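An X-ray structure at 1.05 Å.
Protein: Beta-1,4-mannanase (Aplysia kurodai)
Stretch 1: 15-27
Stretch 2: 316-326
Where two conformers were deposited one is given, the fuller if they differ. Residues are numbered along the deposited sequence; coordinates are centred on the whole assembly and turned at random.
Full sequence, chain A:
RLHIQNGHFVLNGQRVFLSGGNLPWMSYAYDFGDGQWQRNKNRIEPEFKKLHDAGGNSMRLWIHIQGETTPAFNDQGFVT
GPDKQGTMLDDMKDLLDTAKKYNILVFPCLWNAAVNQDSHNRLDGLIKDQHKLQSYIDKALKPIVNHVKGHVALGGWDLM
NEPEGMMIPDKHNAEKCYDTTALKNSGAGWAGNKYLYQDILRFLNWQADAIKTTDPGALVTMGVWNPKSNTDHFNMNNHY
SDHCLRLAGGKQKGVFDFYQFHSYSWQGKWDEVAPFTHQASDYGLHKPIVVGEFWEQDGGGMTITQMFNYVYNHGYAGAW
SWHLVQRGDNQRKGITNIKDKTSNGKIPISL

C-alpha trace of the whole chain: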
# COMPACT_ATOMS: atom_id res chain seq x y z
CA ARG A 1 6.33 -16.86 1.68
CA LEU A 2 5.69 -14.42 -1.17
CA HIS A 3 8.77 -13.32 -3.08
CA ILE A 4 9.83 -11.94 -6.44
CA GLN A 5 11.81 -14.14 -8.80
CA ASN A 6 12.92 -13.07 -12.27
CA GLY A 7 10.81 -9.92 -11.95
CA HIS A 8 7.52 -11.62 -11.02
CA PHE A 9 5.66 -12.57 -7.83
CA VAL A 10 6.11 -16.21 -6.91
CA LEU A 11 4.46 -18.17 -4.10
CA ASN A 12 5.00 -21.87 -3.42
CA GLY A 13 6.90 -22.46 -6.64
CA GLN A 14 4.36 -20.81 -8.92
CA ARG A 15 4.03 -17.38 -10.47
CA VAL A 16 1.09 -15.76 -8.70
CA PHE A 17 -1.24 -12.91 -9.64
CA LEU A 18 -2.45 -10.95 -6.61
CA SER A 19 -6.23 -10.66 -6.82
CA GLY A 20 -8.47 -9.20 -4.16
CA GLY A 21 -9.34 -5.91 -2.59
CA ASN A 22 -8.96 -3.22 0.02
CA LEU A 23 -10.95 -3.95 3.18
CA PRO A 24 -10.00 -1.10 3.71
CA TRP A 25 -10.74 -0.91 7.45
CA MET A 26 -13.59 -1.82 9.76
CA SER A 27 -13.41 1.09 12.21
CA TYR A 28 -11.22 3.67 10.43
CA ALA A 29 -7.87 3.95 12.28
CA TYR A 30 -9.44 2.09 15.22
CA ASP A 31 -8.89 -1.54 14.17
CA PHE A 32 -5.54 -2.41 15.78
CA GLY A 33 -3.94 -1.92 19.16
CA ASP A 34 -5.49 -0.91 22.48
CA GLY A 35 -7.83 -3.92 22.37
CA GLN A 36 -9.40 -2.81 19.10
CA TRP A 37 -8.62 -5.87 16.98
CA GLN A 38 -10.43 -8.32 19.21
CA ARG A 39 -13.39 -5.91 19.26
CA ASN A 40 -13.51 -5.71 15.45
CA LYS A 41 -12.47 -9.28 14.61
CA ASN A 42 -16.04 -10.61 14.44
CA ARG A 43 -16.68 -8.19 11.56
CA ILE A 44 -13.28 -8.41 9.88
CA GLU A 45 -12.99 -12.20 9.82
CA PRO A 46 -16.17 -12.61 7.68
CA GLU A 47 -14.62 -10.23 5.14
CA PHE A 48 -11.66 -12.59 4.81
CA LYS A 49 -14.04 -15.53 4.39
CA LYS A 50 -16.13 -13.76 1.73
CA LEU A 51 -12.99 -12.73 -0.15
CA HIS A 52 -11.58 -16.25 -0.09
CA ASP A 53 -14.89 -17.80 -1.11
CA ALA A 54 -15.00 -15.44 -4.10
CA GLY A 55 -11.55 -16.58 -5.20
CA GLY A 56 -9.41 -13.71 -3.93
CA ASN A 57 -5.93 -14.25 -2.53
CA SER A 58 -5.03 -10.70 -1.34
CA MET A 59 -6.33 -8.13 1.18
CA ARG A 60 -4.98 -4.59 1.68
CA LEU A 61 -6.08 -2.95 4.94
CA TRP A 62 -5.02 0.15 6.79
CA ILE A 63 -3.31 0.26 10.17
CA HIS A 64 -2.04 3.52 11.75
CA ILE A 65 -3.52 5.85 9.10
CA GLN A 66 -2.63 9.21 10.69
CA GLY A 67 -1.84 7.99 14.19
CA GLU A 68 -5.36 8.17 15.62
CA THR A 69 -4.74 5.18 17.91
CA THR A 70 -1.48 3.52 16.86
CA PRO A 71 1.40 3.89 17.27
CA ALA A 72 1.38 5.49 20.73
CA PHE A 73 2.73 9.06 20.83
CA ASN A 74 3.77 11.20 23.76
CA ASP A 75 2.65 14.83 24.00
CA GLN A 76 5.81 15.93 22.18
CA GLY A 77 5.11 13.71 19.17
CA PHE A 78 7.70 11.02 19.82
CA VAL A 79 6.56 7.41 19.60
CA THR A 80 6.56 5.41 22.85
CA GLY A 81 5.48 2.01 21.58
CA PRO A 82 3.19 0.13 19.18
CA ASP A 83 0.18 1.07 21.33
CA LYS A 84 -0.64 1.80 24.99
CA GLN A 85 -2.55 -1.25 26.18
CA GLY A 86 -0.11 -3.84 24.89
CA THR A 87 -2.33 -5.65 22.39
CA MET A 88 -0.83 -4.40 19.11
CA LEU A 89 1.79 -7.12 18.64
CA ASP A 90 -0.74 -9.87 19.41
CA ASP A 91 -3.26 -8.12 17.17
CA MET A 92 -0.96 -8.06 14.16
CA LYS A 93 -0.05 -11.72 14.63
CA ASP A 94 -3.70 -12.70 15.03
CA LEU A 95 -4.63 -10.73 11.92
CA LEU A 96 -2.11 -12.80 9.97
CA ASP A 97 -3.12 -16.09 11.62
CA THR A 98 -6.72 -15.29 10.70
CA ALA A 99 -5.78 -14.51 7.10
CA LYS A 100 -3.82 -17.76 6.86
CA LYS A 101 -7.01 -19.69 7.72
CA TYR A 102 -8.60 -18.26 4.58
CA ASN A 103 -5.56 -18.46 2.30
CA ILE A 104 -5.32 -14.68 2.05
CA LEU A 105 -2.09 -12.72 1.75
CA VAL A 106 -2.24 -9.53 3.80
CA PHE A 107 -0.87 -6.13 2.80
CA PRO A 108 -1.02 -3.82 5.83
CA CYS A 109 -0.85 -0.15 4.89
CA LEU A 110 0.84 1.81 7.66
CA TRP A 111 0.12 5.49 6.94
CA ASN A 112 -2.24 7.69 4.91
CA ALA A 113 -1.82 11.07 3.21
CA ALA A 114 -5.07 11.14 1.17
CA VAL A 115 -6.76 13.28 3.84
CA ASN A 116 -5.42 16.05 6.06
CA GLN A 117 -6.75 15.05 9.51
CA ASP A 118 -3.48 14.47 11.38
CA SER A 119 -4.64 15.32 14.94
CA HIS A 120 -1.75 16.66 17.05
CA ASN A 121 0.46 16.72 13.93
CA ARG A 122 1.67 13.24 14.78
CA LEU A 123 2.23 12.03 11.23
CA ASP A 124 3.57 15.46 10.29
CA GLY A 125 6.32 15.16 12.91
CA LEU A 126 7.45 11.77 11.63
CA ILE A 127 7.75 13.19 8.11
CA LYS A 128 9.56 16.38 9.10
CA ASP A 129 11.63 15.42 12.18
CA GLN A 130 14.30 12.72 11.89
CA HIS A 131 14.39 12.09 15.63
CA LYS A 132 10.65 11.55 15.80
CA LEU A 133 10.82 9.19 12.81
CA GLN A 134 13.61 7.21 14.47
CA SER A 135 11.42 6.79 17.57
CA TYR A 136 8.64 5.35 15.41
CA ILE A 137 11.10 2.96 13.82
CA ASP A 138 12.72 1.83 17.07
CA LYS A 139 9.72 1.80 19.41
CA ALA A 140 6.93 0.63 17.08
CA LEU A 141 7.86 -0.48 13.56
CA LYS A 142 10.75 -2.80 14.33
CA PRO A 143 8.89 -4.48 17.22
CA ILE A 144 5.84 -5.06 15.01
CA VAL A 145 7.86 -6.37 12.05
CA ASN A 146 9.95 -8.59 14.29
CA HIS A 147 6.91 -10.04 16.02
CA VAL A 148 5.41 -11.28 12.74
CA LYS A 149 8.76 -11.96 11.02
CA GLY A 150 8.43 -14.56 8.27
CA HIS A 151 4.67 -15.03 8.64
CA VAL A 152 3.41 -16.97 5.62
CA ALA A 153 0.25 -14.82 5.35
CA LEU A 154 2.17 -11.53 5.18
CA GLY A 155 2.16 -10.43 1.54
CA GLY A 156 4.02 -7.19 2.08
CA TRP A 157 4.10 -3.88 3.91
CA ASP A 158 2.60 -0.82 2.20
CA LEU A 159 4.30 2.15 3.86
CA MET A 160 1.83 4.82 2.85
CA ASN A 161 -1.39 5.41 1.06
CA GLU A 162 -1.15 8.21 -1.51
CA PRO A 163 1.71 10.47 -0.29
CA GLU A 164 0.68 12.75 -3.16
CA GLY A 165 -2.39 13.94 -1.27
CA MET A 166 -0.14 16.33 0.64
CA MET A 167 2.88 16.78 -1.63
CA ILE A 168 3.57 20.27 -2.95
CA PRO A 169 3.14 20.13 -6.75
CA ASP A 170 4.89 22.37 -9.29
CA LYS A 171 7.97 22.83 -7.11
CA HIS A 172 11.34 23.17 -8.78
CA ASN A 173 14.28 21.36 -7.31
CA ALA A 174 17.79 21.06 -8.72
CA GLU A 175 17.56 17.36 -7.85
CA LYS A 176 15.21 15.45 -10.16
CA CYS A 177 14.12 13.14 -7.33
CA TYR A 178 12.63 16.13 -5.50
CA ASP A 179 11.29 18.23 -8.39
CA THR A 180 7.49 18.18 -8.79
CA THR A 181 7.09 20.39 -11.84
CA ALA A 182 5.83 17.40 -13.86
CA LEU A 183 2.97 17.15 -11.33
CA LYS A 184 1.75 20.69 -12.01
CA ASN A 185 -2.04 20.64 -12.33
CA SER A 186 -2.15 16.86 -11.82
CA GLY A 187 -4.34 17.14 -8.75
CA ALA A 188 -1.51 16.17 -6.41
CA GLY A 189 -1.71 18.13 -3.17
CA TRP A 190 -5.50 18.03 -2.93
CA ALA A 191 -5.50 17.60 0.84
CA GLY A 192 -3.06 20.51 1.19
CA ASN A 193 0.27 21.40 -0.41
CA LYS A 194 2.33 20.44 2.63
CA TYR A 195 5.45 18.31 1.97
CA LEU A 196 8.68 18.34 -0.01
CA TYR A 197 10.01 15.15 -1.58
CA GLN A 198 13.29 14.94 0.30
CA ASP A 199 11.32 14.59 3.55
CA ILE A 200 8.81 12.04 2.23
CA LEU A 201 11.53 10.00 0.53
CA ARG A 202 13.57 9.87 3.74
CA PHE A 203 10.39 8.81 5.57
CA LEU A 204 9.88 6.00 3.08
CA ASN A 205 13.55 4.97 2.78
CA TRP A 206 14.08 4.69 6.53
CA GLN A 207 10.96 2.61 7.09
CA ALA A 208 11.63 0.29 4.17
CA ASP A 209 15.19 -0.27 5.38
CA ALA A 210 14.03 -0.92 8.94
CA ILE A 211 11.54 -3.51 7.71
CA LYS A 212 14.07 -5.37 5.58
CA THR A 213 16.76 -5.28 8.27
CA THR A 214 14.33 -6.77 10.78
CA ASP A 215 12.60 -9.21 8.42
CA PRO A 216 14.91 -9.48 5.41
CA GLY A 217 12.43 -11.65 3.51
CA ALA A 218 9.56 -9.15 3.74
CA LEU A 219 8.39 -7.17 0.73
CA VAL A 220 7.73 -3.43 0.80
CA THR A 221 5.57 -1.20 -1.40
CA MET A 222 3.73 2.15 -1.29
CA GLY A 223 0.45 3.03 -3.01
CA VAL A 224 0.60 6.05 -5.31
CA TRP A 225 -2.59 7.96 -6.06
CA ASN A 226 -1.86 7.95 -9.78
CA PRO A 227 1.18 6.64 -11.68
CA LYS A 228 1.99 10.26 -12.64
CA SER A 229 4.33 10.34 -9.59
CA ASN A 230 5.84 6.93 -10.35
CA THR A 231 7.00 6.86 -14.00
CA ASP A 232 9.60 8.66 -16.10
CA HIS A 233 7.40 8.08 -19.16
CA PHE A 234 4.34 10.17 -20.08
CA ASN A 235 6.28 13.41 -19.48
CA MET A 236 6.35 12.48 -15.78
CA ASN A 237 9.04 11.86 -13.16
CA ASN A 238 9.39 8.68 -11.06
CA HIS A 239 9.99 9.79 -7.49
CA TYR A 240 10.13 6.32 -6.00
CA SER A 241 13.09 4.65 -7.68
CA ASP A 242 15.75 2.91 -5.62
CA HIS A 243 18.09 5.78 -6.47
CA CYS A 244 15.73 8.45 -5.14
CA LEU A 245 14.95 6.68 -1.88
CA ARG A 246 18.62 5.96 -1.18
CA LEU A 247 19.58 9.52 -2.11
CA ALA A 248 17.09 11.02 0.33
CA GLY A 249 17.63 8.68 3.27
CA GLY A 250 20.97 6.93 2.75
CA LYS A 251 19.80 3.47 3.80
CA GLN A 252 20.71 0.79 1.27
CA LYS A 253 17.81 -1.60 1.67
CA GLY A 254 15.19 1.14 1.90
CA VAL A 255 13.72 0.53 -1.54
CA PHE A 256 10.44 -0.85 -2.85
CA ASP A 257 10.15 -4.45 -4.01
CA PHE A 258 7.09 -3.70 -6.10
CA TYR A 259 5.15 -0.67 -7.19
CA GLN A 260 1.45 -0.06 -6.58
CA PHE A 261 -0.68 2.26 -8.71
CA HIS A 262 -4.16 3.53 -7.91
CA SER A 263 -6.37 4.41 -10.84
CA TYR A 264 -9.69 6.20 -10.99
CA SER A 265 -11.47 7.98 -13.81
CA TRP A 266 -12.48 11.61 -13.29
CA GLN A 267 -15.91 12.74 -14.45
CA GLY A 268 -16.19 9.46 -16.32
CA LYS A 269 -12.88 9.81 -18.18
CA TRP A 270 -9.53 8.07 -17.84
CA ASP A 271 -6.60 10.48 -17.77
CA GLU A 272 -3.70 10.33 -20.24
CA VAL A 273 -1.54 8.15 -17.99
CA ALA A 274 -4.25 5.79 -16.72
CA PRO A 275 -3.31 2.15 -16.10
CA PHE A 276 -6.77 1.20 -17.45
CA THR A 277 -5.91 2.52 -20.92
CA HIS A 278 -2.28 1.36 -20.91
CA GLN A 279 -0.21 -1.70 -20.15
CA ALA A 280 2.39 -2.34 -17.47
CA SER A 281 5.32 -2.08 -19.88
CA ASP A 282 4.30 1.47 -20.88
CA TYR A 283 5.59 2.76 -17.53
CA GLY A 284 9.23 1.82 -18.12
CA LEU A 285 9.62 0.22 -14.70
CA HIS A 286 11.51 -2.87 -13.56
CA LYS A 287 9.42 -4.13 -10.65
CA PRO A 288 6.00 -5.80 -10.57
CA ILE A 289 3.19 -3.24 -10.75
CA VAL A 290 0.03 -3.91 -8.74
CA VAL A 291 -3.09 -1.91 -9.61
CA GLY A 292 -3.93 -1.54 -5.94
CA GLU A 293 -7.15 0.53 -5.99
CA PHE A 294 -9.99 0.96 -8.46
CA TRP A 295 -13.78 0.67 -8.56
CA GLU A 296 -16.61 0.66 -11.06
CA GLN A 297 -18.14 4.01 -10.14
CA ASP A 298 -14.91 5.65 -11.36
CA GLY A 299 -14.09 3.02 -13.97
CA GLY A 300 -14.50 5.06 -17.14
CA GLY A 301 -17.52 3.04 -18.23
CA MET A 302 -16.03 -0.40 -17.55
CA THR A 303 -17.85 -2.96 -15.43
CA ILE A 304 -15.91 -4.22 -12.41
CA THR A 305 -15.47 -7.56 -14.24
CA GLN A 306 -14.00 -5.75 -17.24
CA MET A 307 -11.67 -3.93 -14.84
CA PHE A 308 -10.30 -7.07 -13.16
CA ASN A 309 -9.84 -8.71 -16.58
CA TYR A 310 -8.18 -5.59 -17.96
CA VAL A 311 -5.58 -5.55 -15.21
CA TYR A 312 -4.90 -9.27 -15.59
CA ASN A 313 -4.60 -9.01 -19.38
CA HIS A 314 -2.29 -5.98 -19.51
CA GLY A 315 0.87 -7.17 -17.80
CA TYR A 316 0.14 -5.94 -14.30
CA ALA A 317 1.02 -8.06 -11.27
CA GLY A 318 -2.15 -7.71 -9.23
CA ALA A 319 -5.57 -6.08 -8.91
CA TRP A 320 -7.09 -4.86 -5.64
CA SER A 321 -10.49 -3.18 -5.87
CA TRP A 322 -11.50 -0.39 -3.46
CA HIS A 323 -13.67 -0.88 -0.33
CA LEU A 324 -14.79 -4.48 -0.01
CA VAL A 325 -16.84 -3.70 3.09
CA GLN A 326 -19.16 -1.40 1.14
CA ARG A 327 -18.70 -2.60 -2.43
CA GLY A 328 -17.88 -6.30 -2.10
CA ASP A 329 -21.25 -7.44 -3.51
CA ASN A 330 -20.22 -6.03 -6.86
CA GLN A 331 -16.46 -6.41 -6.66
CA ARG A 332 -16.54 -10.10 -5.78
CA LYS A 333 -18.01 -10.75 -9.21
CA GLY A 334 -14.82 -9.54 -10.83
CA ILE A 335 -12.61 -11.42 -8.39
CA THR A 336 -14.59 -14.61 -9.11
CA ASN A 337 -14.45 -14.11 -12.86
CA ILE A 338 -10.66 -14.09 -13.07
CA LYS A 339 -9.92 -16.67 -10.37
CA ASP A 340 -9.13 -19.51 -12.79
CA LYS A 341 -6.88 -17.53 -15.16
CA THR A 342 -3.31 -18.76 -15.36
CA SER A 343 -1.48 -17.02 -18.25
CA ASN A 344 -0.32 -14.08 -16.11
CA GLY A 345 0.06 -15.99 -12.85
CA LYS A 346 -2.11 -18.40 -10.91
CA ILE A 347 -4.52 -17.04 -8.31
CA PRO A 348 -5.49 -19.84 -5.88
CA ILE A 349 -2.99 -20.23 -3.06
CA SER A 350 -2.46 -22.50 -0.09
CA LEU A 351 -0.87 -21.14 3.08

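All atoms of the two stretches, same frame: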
# COMPACT_ATOMS: atom_id res chain seq x y z
N ARG A 15 4.34 -18.78 -10.24
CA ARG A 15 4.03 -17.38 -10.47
C ARG A 15 2.60 -17.13 -10.03
O ARG A 15 1.70 -17.90 -10.38
CB ARG A 15 4.23 -17.04 -11.94
CG ARG A 15 3.97 -15.59 -12.30
CD ARG A 15 4.65 -15.23 -13.59
NE ARG A 15 3.92 -14.23 -14.35
CZ ARG A 15 4.27 -13.81 -15.56
NH1 ARG A 15 3.54 -12.91 -16.19
NH2 ARG A 15 5.35 -14.31 -16.15
N VAL A 16 2.40 -16.07 -9.26
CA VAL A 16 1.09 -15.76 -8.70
C VAL A 16 0.66 -14.36 -9.11
O VAL A 16 1.48 -13.44 -9.13
CB VAL A 16 1.10 -15.91 -7.14
CG1 VAL A 16 2.13 -15.00 -6.50
CG2 VAL A 16 -0.26 -15.66 -6.53
N PHE A 17 -0.62 -14.21 -9.42
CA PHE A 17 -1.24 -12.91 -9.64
C PHE A 17 -2.00 -12.56 -8.37
O PHE A 17 -2.75 -13.39 -7.86
CB PHE A 17 -2.18 -12.97 -10.84
CG PHE A 17 -2.86 -11.66 -11.16
CD1 PHE A 17 -2.28 -10.75 -12.04
CD2 PHE A 17 -4.08 -11.34 -10.58
CE1 PHE A 17 -2.91 -9.54 -12.34
CE2 PHE A 17 -4.71 -10.15 -10.87
CZ PHE A 17 -4.13 -9.25 -11.76
N LEU A 18 -1.81 -11.35 -7.85
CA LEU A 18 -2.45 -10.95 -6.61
C LEU A 18 -3.82 -10.35 -6.89
O LEU A 18 -3.92 -9.25 -7.44
CB LEU A 18 -1.57 -9.95 -5.85
CG LEU A 18 -0.15 -10.43 -5.56
CD1 LEU A 18 0.67 -9.33 -4.92
CD2 LEU A 18 -0.17 -11.64 -4.65
N SER A 19 -4.87 -11.07 -6.52
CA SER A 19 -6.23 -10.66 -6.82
C SER A 19 -7.04 -10.51 -5.55
O SER A 19 -7.11 -11.44 -4.74
CB SER A 19 -6.90 -11.74 -7.68
OG SER A 19 -8.26 -11.42 -7.89
N GLY A 20 -7.66 -9.36 -5.35
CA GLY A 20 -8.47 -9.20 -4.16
C GLY A 20 -8.95 -7.78 -4.03
O GLY A 20 -9.40 -7.16 -5.00
N GLY A 21 -8.84 -7.24 -2.82
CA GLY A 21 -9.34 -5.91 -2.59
C GLY A 21 -8.81 -5.26 -1.34
O GLY A 21 -8.05 -5.86 -0.57
N ASN A 22 -9.22 -4.01 -1.17
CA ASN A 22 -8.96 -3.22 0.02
C ASN A 22 -10.14 -3.36 0.96
O ASN A 22 -11.26 -3.05 0.56
CB ASN A 22 -8.86 -1.75 -0.35
CG ASN A 22 -7.62 -1.41 -1.14
OD1 ASN A 22 -6.64 -0.93 -0.58
ND2 ASN A 22 -7.66 -1.62 -2.46
N LEU A 23 -9.89 -3.80 2.19
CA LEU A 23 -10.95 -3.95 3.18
C LEU A 23 -11.91 -2.73 3.24
O LEU A 23 -13.11 -2.91 3.07
CB LEU A 23 -10.36 -4.30 4.55
CG LEU A 23 -11.36 -4.54 5.67
CD1 LEU A 23 -12.17 -5.80 5.39
CD2 LEU A 23 -10.64 -4.64 7.00
N PRO A 24 -11.39 -1.50 3.45
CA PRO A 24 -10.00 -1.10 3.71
C PRO A 24 -9.71 -0.95 5.20
O PRO A 24 -8.56 -0.77 5.59
CB PRO A 24 -9.90 0.25 3.01
CG PRO A 24 -11.30 0.74 2.82
CD PRO A 24 -12.25 -0.31 3.31
N TRP A 25 -10.78 -1.01 6.00
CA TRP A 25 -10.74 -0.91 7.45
C TRP A 25 -12.11 -1.39 7.90
O TRP A 25 -13.02 -1.56 7.08
CB TRP A 25 -10.52 0.55 7.91
CG TRP A 25 -11.42 1.53 7.24
CD1 TRP A 25 -12.76 1.71 7.46
CD2 TRP A 25 -11.06 2.43 6.19
NE1 TRP A 25 -13.25 2.68 6.62
CE2 TRP A 25 -12.22 3.14 5.83
CE3 TRP A 25 -9.86 2.72 5.53
CZ2 TRP A 25 -12.22 4.12 4.84
CZ3 TRP A 25 -9.86 3.69 4.54
CH2 TRP A 25 -11.04 4.37 4.20
N MET A 26 -12.27 -1.58 9.20
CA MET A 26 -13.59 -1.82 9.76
C MET A 26 -14.03 -0.56 10.51
O MET A 26 -15.01 0.09 10.13
CB MET A 26 -13.60 -3.05 10.65
CG MET A 26 -15.00 -3.44 11.13
SD MET A 26 -16.23 -3.65 9.82
CE MET A 26 -15.44 -4.91 8.82
N SER A 27 -13.29 -0.21 11.57
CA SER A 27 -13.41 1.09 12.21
C SER A 27 -12.17 1.88 11.84
O SER A 27 -11.07 1.57 12.30
CB SER A 27 -13.50 0.92 13.73
OG SER A 27 -14.65 0.16 14.07
N TYR A 316 0.03 -6.33 -15.69
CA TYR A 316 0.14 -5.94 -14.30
C TYR A 316 0.26 -7.18 -13.42
O TYR A 316 -0.04 -8.30 -13.84
CB TYR A 316 -1.05 -5.07 -13.88
CG TYR A 316 -1.17 -3.80 -14.71
CD1 TYR A 316 -0.33 -2.71 -14.48
CD2 TYR A 316 -2.11 -3.69 -15.74
CE1 TYR A 316 -0.43 -1.56 -15.24
CE2 TYR A 316 -2.22 -2.54 -16.50
CZ TYR A 316 -1.38 -1.48 -16.24
OH TYR A 316 -1.46 -0.32 -16.99
N ALA A 317 0.69 -6.97 -12.18
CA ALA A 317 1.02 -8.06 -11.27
C ALA A 317 -0.07 -8.38 -10.26
O ALA A 317 -0.02 -9.40 -9.58
CB ALA A 317 2.32 -7.74 -10.55
N GLY A 318 -1.07 -7.51 -10.16
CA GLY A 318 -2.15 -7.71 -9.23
C GLY A 318 -3.24 -6.67 -9.41
O GLY A 318 -3.02 -5.65 -10.07
N ALA A 319 -4.40 -6.94 -8.82
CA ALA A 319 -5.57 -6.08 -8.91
C ALA A 319 -6.28 -6.14 -7.57
O ALA A 319 -6.75 -7.20 -7.16
CB ALA A 319 -6.51 -6.58 -10.00
N TRP A 320 -6.36 -4.98 -6.90
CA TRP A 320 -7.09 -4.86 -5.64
C TRP A 320 -8.14 -3.77 -5.79
O TRP A 320 -7.80 -2.58 -5.92
CB TRP A 320 -6.16 -4.49 -4.47
CG TRP A 320 -5.00 -5.40 -4.25
CD1 TRP A 320 -4.93 -6.73 -4.51
CD2 TRP A 320 -3.72 -5.04 -3.72
NE1 TRP A 320 -3.69 -7.22 -4.18
CE2 TRP A 320 -2.93 -6.20 -3.68
CE3 TRP A 320 -3.17 -3.85 -3.26
CZ2 TRP A 320 -1.62 -6.20 -3.21
CZ3 TRP A 320 -1.87 -3.84 -2.80
CH2 TRP A 320 -1.11 -5.01 -2.77
N SER A 321 -9.41 -4.16 -5.77
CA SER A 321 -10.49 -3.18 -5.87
C SER A 321 -10.67 -2.42 -4.54
O SER A 321 -10.18 -2.85 -3.48
CB SER A 321 -11.79 -3.85 -6.31
OG SER A 321 -12.12 -4.93 -5.46
N TRP A 322 -11.37 -1.29 -4.60
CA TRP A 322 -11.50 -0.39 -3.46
C TRP A 322 -12.80 -0.56 -2.65
O TRP A 322 -13.89 -0.38 -3.17
CB TRP A 322 -11.39 1.07 -3.93
CG TRP A 322 -11.62 2.02 -2.80
CD1 TRP A 322 -12.69 2.85 -2.63
CD2 TRP A 322 -10.80 2.19 -1.63
NE1 TRP A 322 -12.58 3.54 -1.44
CE2 TRP A 322 -11.42 3.15 -0.81
CE3 TRP A 322 -9.58 1.63 -1.21
CZ2 TRP A 322 -10.88 3.56 0.41
CZ3 TRP A 322 -9.04 2.04 0.01
CH2 TRP A 322 -9.70 3.00 0.80
N HIS A 323 -12.62 -0.89 -1.37
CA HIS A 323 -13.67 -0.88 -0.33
C HIS A 323 -14.58 -2.10 -0.39
O HIS A 323 -15.76 -2.01 -0.71
CB HIS A 323 -14.46 0.43 -0.30
CG HIS A 323 -14.87 0.82 1.08
ND1 HIS A 323 -15.59 -0.02 1.91
CD2 HIS A 323 -14.61 1.94 1.79
CE1 HIS A 323 -15.76 0.59 3.07
NE2 HIS A 323 -15.19 1.78 3.02
N LEU A 324 -14.02 -3.25 -0.03
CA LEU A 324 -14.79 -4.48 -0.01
C LEU A 324 -15.95 -4.42 0.97
O LEU A 324 -17.00 -4.99 0.72
CB LEU A 324 -13.91 -5.67 0.32
CG LEU A 324 -12.87 -6.05 -0.74
CD1 LEU A 324 -11.93 -7.09 -0.18
CD2 LEU A 324 -13.54 -6.55 -2.02
N VAL A 325 -15.77 -3.75 2.11
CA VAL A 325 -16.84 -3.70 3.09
C VAL A 325 -18.11 -3.10 2.49
O VAL A 325 -19.20 -3.64 2.68
CB VAL A 325 -16.42 -2.95 4.36
CG1 VAL A 325 -17.61 -2.59 5.22
CG2 VAL A 325 -15.43 -3.79 5.15
N GLN A 326 -17.98 -2.01 1.74
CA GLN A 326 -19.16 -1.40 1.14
C GLN A 326 -19.52 -1.90 -0.25
O GLN A 326 -20.69 -1.88 -0.63
CB GLN A 326 -19.00 0.12 1.10
CG GLN A 326 -19.16 0.78 2.47
CD GLN A 326 -18.92 2.27 2.46
OE1 GLN A 326 -19.14 2.95 1.46
NE2 GLN A 326 -18.48 2.80 3.58
O HOH W 1 1.87 -11.20 -10.53

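Strand 18-22 and the strand that begins at Gly 318 of the mannanase lie side by side and parallel, their N-to-C directions 24° apart, and about 945 Å² of surface is buried where the two stretches meet. Asn 22 and Trp 320 have the most area covered, followed by Leu 18 and Trp 322. Asn 22 links the backbone ladder to the start of the helix that follows. Its N donates to Ser 321 O (2.8 Å), and its side chain, with chi1 in the m well, brings Asn 22 ND2 to the same Ser 321 O (3.0 Å, nearly linear), so one carbonyl accepts from both main chain and side chain. Asn 22 O in turn accepts from Leu 324 N (2.8 Å), with a weak, bent bond from His 323 N (3.2 Å), and Leu 23 O takes Val 325 N (3.0 Å); the amides of Leu 324 and Val 325, at the start of a helix that runs on beyond the stretch, thus find acceptors in the other stretch.

Trp 320 points to the same sheet face as Leu 18. Its ring lies edge-on to Gly 20 N, while Trp 320 NE1 comes 3.8 Å from Leu 18 CB and Trp 320 CZ2 4.2 Å from Leu 18 CD1. Along the two strands the backbone bonds alternate in direction: Leu 18 N to Ala 317 O (3.2 Å), Ala 319 N to Leu 18 O (2.7 Å), Gly 20 N to Ala 319 O (3.0 Å), Ser 321 N to Gly 20 O (3.1 Å). Gly 21 packs tightly, since a CB there would sit 2.7 Å from Leu 324 CG.

Trp 322 presents one ring face to Pro 24, which follows a cis peptide bond; Pro 24 CG lies 3.4 Å from Trp 322 CH2. The neighbouring Pro 24 CD sits almost exactly on the normal of the His 323 ring, 3.4 Å from its centroid. Trp 322 and His 323 both turn ring edges toward the face of Trp 25.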